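Local coordinates for coat protein (Sulfolobus turreted icosahedral virus, PDB 2BBD) that is the major capsid protein of an archaeal virus, a two-domain, mainly beta-stranded building block that probably packs into its icosahedral shell, at residues L170-L178 with L314-A322. Residues are numbered along the deposited sequence; the frame is centred on the assembly and turned at random.
Sequences LGADGEMPL and LPYYDQLAA
Tyr316, the N-cap residue of helix 317-321, drives its ring into the loop 170-178. Gly171 CA lies over one ring face, 3.5 Å from the centroid and almost on the ring normal, a CH-pi contact; Pro315 CB covers the opposite face. At the far end of the ring the hydroxyl is gripped twice: it donates to the syn lone pair of Asp173 OD2 (OH to OD2 2.6 Å), on a carboxylate turned nearly perpendicular to the ring, and accepts from Met176 N (N to OH 2.9 Å). Asp173 CG sits between its own backbone N and carbonyl carbon (chi1 63°), which folds OD2 back to take Glu175 N as well, from above the carboxylate plane. Pro177 O borders the ring edge, and a water bridges Leu178 O to Tyr316 N. One helical turn on, Gln319 OE1 accepts a nearly straight bond from Ala172 N (2.8 Å). Leu178 packs with CD1 against Tyr316 CB and with CG 4.0 Å from Leu320 CD2. The last modelled helix, 317-321, thus docks through its N-cap tyrosine on a type I turn, Gly171 to Gly174, that runs on into an Asx turn at Asp173, pinning the chain end to the linker between the two jelly rolls of a double jelly-roll capsid fold.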
loop_
_atom_site.group_PDB
_atom_site.type_symbol
_atom_site.label_atom_id
_atom_site.label_comp_id
_atom_site.label_asym_id
_atom_site.label_seq_id
_atom_site.Cartn_x
_atom_site.Cartn_y
_atom_site.Cartn_z
ATOM N N LEU A 170 -15.710 -6.612 -24.456
ATOM C CA LEU A 170 -15.743 -5.356 -23.727
ATOM C C LEU A 170 -17.024 -5.201 -22.926
ATOM O O LEU A 170 -17.988 -5.936 -23.128
ATOM C CB LEU A 170 -15.626 -4.198 -24.718
ATOM C CG LEU A 170 -14.247 -3.806 -25.254
ATOM C CD1 LEU A 170 -13.321 -4.993 -25.323
ATOM C CD2 LEU A 170 -14.426 -3.172 -26.616
ATOM N N GLY A 171 -17.027 -4.236 -22.017
ATOM C CA GLY A 171 -18.204 -3.990 -21.208
ATOM C C GLY A 171 -19.165 -3.062 -21.929
ATOM O O GLY A 171 -18.827 -2.478 -22.960
ATOM N N ALA A 172 -20.358 -2.916 -21.365
ATOM C CA ALA A 172 -21.416 -2.088 -21.932
ATOM C C ALA A 172 -20.991 -0.774 -22.564
ATOM O O ALA A 172 -21.508 -0.404 -23.617
ATOM C CB ALA A 172 -22.481 -1.820 -20.872
ATOM N N ASP A 173 -20.063 -0.059 -21.935
ATOM C CA ASP A 173 -19.634 1.228 -22.472
ATOM C C ASP A 173 -18.460 1.145 -23.433
ATOM O O ASP A 173 -17.943 2.169 -23.876
ATOM C CB ASP A 173 -19.309 2.202 -21.335
ATOM C CG ASP A 173 -18.148 1.742 -20.467
ATOM O OD1 ASP A 173 -17.807 2.479 -19.517
ATOM O OD2 ASP A 173 -17.576 0.659 -20.723
ATOM N N GLY A 174 -18.042 -0.076 -23.749
ATOM C CA GLY A 174 -16.935 -0.271 -24.671
ATOM C C GLY A 174 -15.592 0.336 -24.281
ATOM O O GLY A 174 -14.669 0.355 -25.089
ATOM N N GLU A 175 -15.471 0.820 -23.048
ATOM C CA GLU A 175 -14.221 1.427 -22.590
ATOM C C GLU A 175 -13.114 0.433 -22.233
ATOM O O GLU A 175 -11.963 0.621 -22.625
ATOM C CB GLU A 175 -14.495 2.343 -21.398
ATOM C CG GLU A 175 -15.428 3.495 -21.736
ATOM C CD GLU A 175 -15.544 4.521 -20.618
ATOM O OE1 GLU A 175 -16.366 5.454 -20.761
ATOM O OE2 GLU A 175 -14.819 4.403 -19.605
HETATM N N MSE A 176 -13.453 -0.621 -21.498
HETATM C CA MSE A 176 -12.459 -1.615 -21.100
HETATM C C MSE A 176 -12.987 -3.033 -21.232
HETATM O O MSE A 176 -14.181 -3.247 -21.427
HETATM C CB MSE A 176 -12.054 -1.426 -19.636
HETATM C CG MSE A 176 -11.650 -0.032 -19.221
HETATM SE SE MSE A 176 -11.167 -0.072 -17.316
HETATM C CE MSE A 176 -9.818 1.329 -17.305
ATOM N N PRO A 177 -12.092 -4.031 -21.119
ATOM C CA PRO A 177 -12.550 -5.416 -21.226
ATOM C C PRO A 177 -13.578 -5.684 -20.128
ATOM O O PRO A 177 -13.508 -5.098 -19.040
ATOM C CB PRO A 177 -11.267 -6.221 -21.028
ATOM C CG PRO A 177 -10.221 -5.323 -21.606
ATOM C CD PRO A 177 -10.620 -3.960 -21.087
ATOM N N LEU A 178 -14.536 -6.562 -20.421
ATOM C CA LEU A 178 -15.582 -6.920 -19.469
ATOM C C LEU A 178 -15.000 -7.521 -18.190
ATOM O O LEU A 178 -15.430 -7.179 -17.091
ATOM C CB LEU A 178 -16.544 -7.931 -20.104
ATOM C CG LEU A 178 -17.742 -8.392 -19.269
ATOM C CD1 LEU A 178 -18.744 -7.246 -19.138
ATOM C CD2 LEU A 178 -18.404 -9.596 -19.946
ATOM N N LEU A 314 -14.856 -3.786 -9.775
ATOM C CA LEU A 314 -15.176 -4.340 -11.089
ATOM C C LEU A 314 -15.966 -3.256 -11.805
ATOM O O LEU A 314 -17.098 -2.956 -11.432
ATOM C CB LEU A 314 -16.039 -5.592 -10.967
ATOM C CG LEU A 314 -15.526 -6.719 -10.073
ATOM C CD1 LEU A 314 -16.381 -7.955 -10.331
ATOM C CD2 LEU A 314 -14.069 -7.022 -10.367
ATOM N N PRO A 315 -15.374 -2.645 -12.838
ATOM C CA PRO A 315 -16.074 -1.586 -13.570
ATOM C C PRO A 315 -17.394 -2.035 -14.205
ATOM O O PRO A 315 -18.277 -1.220 -14.443
ATOM C CB PRO A 315 -15.034 -1.135 -14.596
ATOM C CG PRO A 315 -14.249 -2.384 -14.852
ATOM C CD PRO A 315 -14.077 -2.957 -13.463
ATOM N N TYR A 316 -17.527 -3.332 -14.449
ATOM C CA TYR A 316 -18.734 -3.892 -15.050
ATOM C C TYR A 316 -19.334 -4.949 -14.123
ATOM O O TYR A 316 -19.862 -5.967 -14.578
ATOM C CB TYR A 316 -18.393 -4.521 -16.406
ATOM C CG TYR A 316 -17.692 -3.560 -17.335
ATOM C CD1 TYR A 316 -16.372 -3.779 -17.734
ATOM C CD2 TYR A 316 -18.328 -2.399 -17.770
ATOM C CE1 TYR A 316 -15.703 -2.858 -18.541
ATOM C CE2 TYR A 316 -17.668 -1.474 -18.574
ATOM C CZ TYR A 316 -16.357 -1.710 -18.954
ATOM O OH TYR A 316 -15.705 -0.783 -19.734
ATOM N N TYR A 317 -19.231 -4.691 -12.821
ATOM C CA TYR A 317 -19.735 -5.582 -11.778
ATOM C C TYR A 317 -21.095 -6.194 -12.127
ATOM O O TYR A 317 -21.233 -7.410 -12.223
ATOM C CB TYR A 317 -19.858 -4.800 -10.468
ATOM C CG TYR A 317 -20.251 -5.642 -9.276
ATOM C CD1 TYR A 317 -19.296 -6.375 -8.571
ATOM C CD2 TYR A 317 -21.580 -5.706 -8.850
ATOM C CE1 TYR A 317 -19.652 -7.145 -7.470
ATOM C CE2 TYR A 317 -21.945 -6.478 -7.749
ATOM C CZ TYR A 317 -20.976 -7.192 -7.067
ATOM O OH TYR A 317 -21.321 -7.950 -5.976
ATOM N N ASP A 318 -22.089 -5.331 -12.309
ATOM C CA ASP A 318 -23.449 -5.750 -12.635
ATOM C C ASP A 318 -23.521 -6.730 -13.803
ATOM O O ASP A 318 -24.009 -7.849 -13.641
ATOM C CB ASP A 318 -24.310 -4.515 -12.912
ATOM C CG ASP A 318 -24.503 -3.664 -11.673
ATOM O OD1 ASP A 318 -24.892 -2.486 -11.800
ATOM O OD2 ASP A 318 -24.266 -4.183 -10.561
ATOM N N GLN A 319 -23.036 -6.320 -14.973
ATOM C CA GLN A 319 -23.045 -7.198 -16.137
ATOM C C GLN A 319 -22.541 -8.598 -15.785
ATOM O O GLN A 319 -23.187 -9.595 -16.114
ATOM C CB GLN A 319 -22.182 -6.615 -17.264
ATOM C CG GLN A 319 -22.764 -5.378 -17.927
ATOM C CD GLN A 319 -22.045 -5.017 -19.218
ATOM O OE1 GLN A 319 -20.888 -4.593 -19.207
ATOM N NE2 GLN A 319 -22.729 -5.194 -20.343
ATOM N N LEU A 320 -21.394 -8.671 -15.114
ATOM C CA LEU A 320 -20.820 -9.959 -14.731
ATOM C C LEU A 320 -21.740 -10.757 -13.818
ATOM O O LEU A 320 -21.698 -11.989 -13.803
ATOM C CB LEU A 320 -19.477 -9.756 -14.032
ATOM C CG LEU A 320 -18.300 -9.325 -14.910
ATOM C CD1 LEU A 320 -17.137 -8.919 -14.026
ATOM C CD2 LEU A 320 -17.898 -10.462 -15.837
ATOM N N ALA A 321 -22.568 -10.051 -13.054
ATOM C CA ALA A 321 -23.490 -10.700 -12.126
ATOM C C ALA A 321 -24.409 -11.694 -12.837
ATOM O O ALA A 321 -24.826 -12.691 -12.247
ATOM C CB ALA A 321 -24.319 -9.646 -11.393
ATOM N N ALA A 322 -24.711 -11.413 -14.103
ATOM C CA ALA A 322 -25.576 -12.265 -14.920
ATOM C C ALA A 322 -25.381 -13.757 -14.650
ATOM O O ALA A 322 -26.354 -14.482 -14.415
ATOM C CB ALA A 322 -25.342 -11.978 -16.399
HETATM O O HOH W 1 -15.464 -5.630 -14.623
#